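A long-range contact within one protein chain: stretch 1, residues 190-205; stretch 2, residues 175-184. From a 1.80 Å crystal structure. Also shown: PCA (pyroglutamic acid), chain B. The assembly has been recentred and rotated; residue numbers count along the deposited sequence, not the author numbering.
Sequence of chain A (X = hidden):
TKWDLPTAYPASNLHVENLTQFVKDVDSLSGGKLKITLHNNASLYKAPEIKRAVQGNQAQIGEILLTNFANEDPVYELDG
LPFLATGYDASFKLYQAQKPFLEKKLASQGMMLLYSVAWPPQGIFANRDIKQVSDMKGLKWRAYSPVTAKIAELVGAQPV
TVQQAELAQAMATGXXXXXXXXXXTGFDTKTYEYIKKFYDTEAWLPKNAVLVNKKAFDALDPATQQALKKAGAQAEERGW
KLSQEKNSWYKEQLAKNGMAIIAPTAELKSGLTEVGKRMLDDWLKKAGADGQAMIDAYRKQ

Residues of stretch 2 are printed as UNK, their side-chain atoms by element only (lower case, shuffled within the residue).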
# COMPACT_ATOMS: atom_id res chain seq x y z
N LYS A 190 -6.99 16.24 -0.80
CA LYS A 190 -7.41 17.41 -0.02
C LYS A 190 -8.42 17.04 1.07
O LYS A 190 -9.46 17.69 1.20
CB LYS A 190 -7.96 18.50 -0.95
CG LYS A 190 -6.89 19.10 -1.83
CD LYS A 190 -7.16 20.58 -2.09
CE LYS A 190 -7.98 20.80 -3.34
NZ LYS A 190 -7.08 21.13 -4.47
N THR A 191 -8.09 16.00 1.84
CA THR A 191 -8.93 15.50 2.95
C THR A 191 -9.18 16.57 4.02
O THR A 191 -10.22 16.58 4.66
CB THR A 191 -8.30 14.21 3.55
OG1 THR A 191 -8.51 13.15 2.63
CG2 THR A 191 -8.97 13.79 4.88
N TYR A 192 -8.22 17.48 4.16
CA TYR A 192 -8.33 18.61 5.08
C TYR A 192 -9.54 19.52 4.86
O TYR A 192 -9.97 20.24 5.78
CB TYR A 192 -7.04 19.42 5.08
CG TYR A 192 -6.60 19.93 3.72
CD1 TYR A 192 -5.59 19.28 3.01
CD2 TYR A 192 -7.18 21.07 3.15
CE1 TYR A 192 -5.17 19.75 1.75
CE2 TYR A 192 -6.76 21.55 1.92
CZ TYR A 192 -5.77 20.88 1.22
OH TYR A 192 -5.36 21.38 0.01
N GLU A 193 -10.10 19.51 3.65
CA GLU A 193 -11.32 20.27 3.38
C GLU A 193 -12.54 19.71 4.17
O GLU A 193 -13.45 20.46 4.54
CB GLU A 193 -11.59 20.33 1.88
CG GLU A 193 -10.55 21.15 1.12
CD GLU A 193 -10.75 21.17 -0.38
OE1 GLU A 193 -11.52 20.33 -0.89
OE2 GLU A 193 -10.14 22.03 -1.06
N TYR A 194 -12.51 18.42 4.49
CA TYR A 194 -13.68 17.74 5.03
C TYR A 194 -13.45 17.07 6.36
O TYR A 194 -14.39 16.85 7.13
CB TYR A 194 -14.16 16.68 4.04
CG TYR A 194 -14.59 17.25 2.72
CD1 TYR A 194 -15.85 17.83 2.58
CD2 TYR A 194 -13.75 17.22 1.62
CE1 TYR A 194 -16.25 18.37 1.36
CE2 TYR A 194 -14.14 17.75 0.40
CZ TYR A 194 -15.39 18.32 0.28
OH TYR A 194 -15.79 18.84 -0.94
N ILE A 195 -12.19 16.72 6.63
CA ILE A 195 -11.85 15.98 7.84
C ILE A 195 -10.68 16.69 8.53
O ILE A 195 -9.69 17.00 7.89
CB ILE A 195 -11.52 14.50 7.50
CG1 ILE A 195 -12.70 13.83 6.79
CG2 ILE A 195 -11.18 13.73 8.75
CD1 ILE A 195 -12.42 12.43 6.25
N LYS A 196 -10.82 16.95 9.82
CA LYS A 196 -9.96 17.92 10.51
C LYS A 196 -8.83 17.39 11.40
O LYS A 196 -8.03 18.18 11.89
CB LYS A 196 -10.81 18.88 11.35
CG LYS A 196 -10.90 20.27 10.79
CD LYS A 196 -11.68 20.28 9.49
CE LYS A 196 -11.13 21.34 8.58
NZ LYS A 196 -12.06 21.55 7.45
N LYS A 197 -8.81 16.08 11.65
CA LYS A 197 -7.81 15.48 12.55
C LYS A 197 -7.12 14.33 11.82
O LYS A 197 -7.74 13.67 10.99
CB LYS A 197 -8.44 14.95 13.85
CG LYS A 197 -9.17 15.99 14.73
CD LYS A 197 -9.93 15.31 15.87
CE LYS A 197 -10.97 16.24 16.56
NZ LYS A 197 -10.54 17.67 16.58
N PHE A 198 -5.85 14.11 12.13
CA PHE A 198 -5.14 12.89 11.75
C PHE A 198 -4.38 12.42 12.99
O PHE A 198 -3.47 13.11 13.46
CB PHE A 198 -4.15 13.19 10.61
CG PHE A 198 -3.31 12.02 10.19
CD1 PHE A 198 -3.83 11.02 9.38
CD2 PHE A 198 -1.96 11.96 10.54
CE1 PHE A 198 -3.04 9.92 8.97
CE2 PHE A 198 -1.16 10.89 10.14
CZ PHE A 198 -1.69 9.88 9.34
N TYR A 199 -4.81 11.29 13.53
CA TYR A 199 -4.12 10.60 14.61
C TYR A 199 -3.01 9.77 13.98
O TYR A 199 -3.27 8.83 13.23
CB TYR A 199 -5.10 9.69 15.35
CG TYR A 199 -6.14 10.50 16.09
CD1 TYR A 199 -5.91 10.90 17.40
CD2 TYR A 199 -7.33 10.88 15.47
CE1 TYR A 199 -6.86 11.68 18.07
CE2 TYR A 199 -8.29 11.64 16.15
CZ TYR A 199 -8.03 12.03 17.44
OH TYR A 199 -8.95 12.79 18.12
N ASP A 200 -1.77 10.16 14.30
CA ASP A 200 -0.56 9.57 13.72
C ASP A 200 -0.25 8.24 14.41
O ASP A 200 0.80 8.08 15.07
CB ASP A 200 0.58 10.58 13.92
CG ASP A 200 1.82 10.30 13.07
OD1 ASP A 200 1.75 9.55 12.07
OD2 ASP A 200 2.87 10.89 13.40
N THR A 201 -1.14 7.27 14.23
CA THR A 201 -0.99 5.97 14.90
C THR A 201 0.16 5.11 14.36
O THR A 201 0.59 4.16 15.04
CB THR A 201 -2.30 5.15 14.86
OG1 THR A 201 -2.77 5.01 13.50
CG2 THR A 201 -3.37 5.86 15.69
N GLU A 202 0.61 5.41 13.14
CA GLU A 202 1.68 4.63 12.51
C GLU A 202 1.39 3.14 12.69
O GLU A 202 2.29 2.33 12.98
CB GLU A 202 3.09 5.00 13.07
CG GLU A 202 3.38 6.50 13.07
CD GLU A 202 4.84 6.82 13.39
OE1 GLU A 202 5.36 6.33 14.41
OE2 GLU A 202 5.45 7.56 12.58
N ALA A 203 0.13 2.77 12.44
CA ALA A 203 -0.37 1.43 12.78
C ALA A 203 0.18 0.33 11.90
O ALA A 203 0.37 -0.81 12.37
CB ALA A 203 -1.94 1.41 12.81
N TRP A 204 0.44 0.65 10.64
CA TRP A 204 1.07 -0.30 9.72
C TRP A 204 1.61 0.51 8.55
O TRP A 204 1.35 1.71 8.46
CB TRP A 204 0.08 -1.40 9.25
CG TRP A 204 -1.04 -0.97 8.37
CD1 TRP A 204 -1.06 -0.99 6.98
CD2 TRP A 204 -2.32 -0.50 8.78
NE1 TRP A 204 -2.28 -0.51 6.52
CE2 TRP A 204 -3.07 -0.21 7.61
CE3 TRP A 204 -2.91 -0.27 10.04
CZ2 TRP A 204 -4.38 0.29 7.65
CZ3 TRP A 204 -4.23 0.23 10.09
CH2 TRP A 204 -4.95 0.51 8.90
N LEU A 205 2.36 -0.15 7.67
CA LEU A 205 2.87 0.48 6.47
C LEU A 205 2.58 -0.47 5.30
O LEU A 205 3.35 -1.38 5.02
CB LEU A 205 4.38 0.82 6.55
CG LEU A 205 4.90 1.97 7.44
CD1 LEU A 205 4.91 1.53 8.90
CD2 LEU A 205 6.32 2.42 7.04
N UNK A 175 -20.50 10.39 2.22
CA UNK A 175 -20.71 8.95 2.39
C UNK A 175 -19.83 8.40 3.51
O UNK A 175 -20.20 7.42 4.18
c UNK A 175 -20.46 8.18 1.06
c UNK A 175 -20.64 6.69 1.26
c UNK A 175 -21.40 8.69 -0.05
N UNK A 176 -18.66 9.01 3.70
CA UNK A 176 -17.70 8.62 4.74
C UNK A 176 -17.14 9.86 5.45
O UNK A 176 -16.96 10.90 4.82
c UNK A 176 -14.38 9.20 3.81
c UNK A 176 -17.06 6.46 3.56
c UNK A 176 -15.65 8.54 3.16
c UNK A 176 -16.53 7.75 4.16
N UNK A 177 -16.85 9.73 6.75
CA UNK A 177 -16.42 10.85 7.60
C UNK A 177 -15.04 10.63 8.23
O UNK A 177 -14.52 11.49 8.97
o UNK A 177 -18.76 9.82 10.31
c UNK A 177 -17.45 11.11 8.73
c UNK A 177 -17.71 9.88 9.62
o UNK A 177 -16.89 8.94 9.66
N UNK A 178 -14.47 9.45 7.96
CA UNK A 178 -13.27 8.97 8.62
C UNK A 178 -12.66 7.85 7.78
O UNK A 178 -13.35 7.22 6.99
o UNK A 178 -14.44 7.26 9.91
c UNK A 178 -13.60 8.42 10.01
N UNK A 179 -11.36 7.63 7.97
CA UNK A 179 -10.63 6.51 7.41
C UNK A 179 -9.19 6.39 7.94
O UNK A 179 -8.64 7.33 8.49
c UNK A 179 -9.72 9.92 4.39
c UNK A 179 -9.87 7.63 5.19
c UNK A 179 -10.42 8.91 5.05
c UNK A 179 -8.47 9.66 3.86
c UNK A 179 -7.91 8.39 3.97
o UNK A 179 -7.80 10.68 3.19
c UNK A 179 -10.64 6.54 5.88
c UNK A 179 -8.62 7.38 4.61
N UNK A 180 -8.59 5.22 7.74
CA UNK A 180 -7.14 5.09 7.94
C UNK A 180 -6.40 5.07 6.61
O UNK A 180 -6.86 4.46 5.66
c UNK A 180 -7.22 4.10 10.27
c UNK A 180 -6.77 3.91 8.81
c UNK A 180 -5.01 3.10 11.58
s UNK A 180 -6.75 2.75 11.35
N UNK A 181 -5.32 5.85 6.56
CA UNK A 181 -4.43 5.99 5.39
C UNK A 181 -3.21 6.81 5.80
O UNK A 181 -2.98 7.05 6.99
c UNK A 181 -5.14 6.69 4.23
o UNK A 181 -4.38 6.57 3.03
N UNK A 182 -2.44 7.25 4.80
CA UNK A 182 -1.20 7.99 5.00
C UNK A 182 -1.48 9.49 4.90
O UNK A 182 -2.53 9.90 4.42
c UNK A 182 -0.20 7.58 3.93
o UNK A 182 -0.76 7.74 2.63
N UNK A 183 -0.54 10.31 5.39
CA UNK A 183 -0.57 11.75 5.15
C UNK A 183 -0.56 12.04 3.66
O UNK A 183 -1.19 13.02 3.21
N UNK A 184 0.18 11.23 2.91
CA UNK A 184 0.23 11.26 1.44
C UNK A 184 -1.17 11.35 0.83
O UNK A 184 -1.52 12.34 0.18
c UNK A 184 0.98 10.03 0.91
o UNK A 184 0.82 9.87 -0.50
N PCA B . -3.07 5.38 0.68
CA PCA B . -3.76 4.36 -0.14
CB PCA B . -3.45 2.95 0.36
CG PCA B . -2.56 3.12 1.58
CD PCA B . -2.34 4.60 1.66
OE PCA B . -1.57 5.13 2.47
C PCA B . -5.24 4.59 0.03
O PCA B . -6.07 4.12 -0.77
OXT PCA B . -5.63 5.27 0.99

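Position 175 carries three side-chain carbons, one bearing the other two, a fork directly at the beta carbon. That is valine. Val-175 lies beyond the reach of stretch 1, so its identity rests on shape alone.

Position 176 has four carbons, forked at the first, with one arm two carbons long: isoleucine. Its CA-to-CB bond points sideways, but the end comes nearer, and Ile-176 CD1 lies 4.5 Å from Ile-195 CD1, a loose apolar contact between two buried side chains.

At position 177 two carbons end in a pair of oxygens, the short carboxylate of aspartate. Asp-177 meets stretch 1 through its backbone, its O 3.6 Å from Ile-195 CD1, while both carboxylate oxygens are hydrogen-bonded.

Position 178 shows one carbon and one oxygen, and lacks the extra methyl of threonine, so it is serine. It points away from stretch 1; Ser-178 OG donates to Asp-177 OD1 at 3.0 Å, which satisfies a buried hydroxyl locally.

Position 179 holds one carbon, then a six-carbon ring bearing an oxygen: tyrosine. The ring reaches across to stretch 1, where Tyr-179 OH and Thr-191 OG1 share a hydrogen bond of 2.6 Å. Ile-195 CD1 packs at the ring edge, 4.1 Å from Tyr-179 CE1, so this residue combines apolar surface with a polar tip.

Position 180 is an unbranched run of two carbons, sulfur and carbon: methionine. Pointing toward stretch 1, its flexible chain brings Met-180 CE to 3.3 Å from Trp-204 CZ3, 3.7 Å from Ala-203 CB and 3.5 Å from Thr-201 OG1.

Positions 181 and 182 each have one carbon and one oxygen, and both are serine. Their side chains point away from stretch 1 and serve the ligand: Ser-181 OG donates to PCA OXT, and Ser-182 OG to PCA OE, each at 2.7 Å. Ser-182 also caps the helix that follows. On the other side, the backbone Ser-181 O lies 3.5 Å from Phe-198 CE1, at the ring edge.

Position 183 has no side-chain atoms and is glycine. Gly-183 begins the helix, its N 4.1 Å from Phe-198 CZ.

Position 184 again has one carbon and one oxygen, serine, too far from stretch 1 to touch it.

The contact is chiefly apolar, with Ile-195, Phe-198 and Trp-204 packing against stretch 2 and the Tyr-179 to Thr-191 bond its one hydrogen bond. Met-180 faces this packing, while Ser-181 and Ser-182 direct their hydroxyls to the ligand.

Stretch 2 (175-184) VIDSYMSSGS
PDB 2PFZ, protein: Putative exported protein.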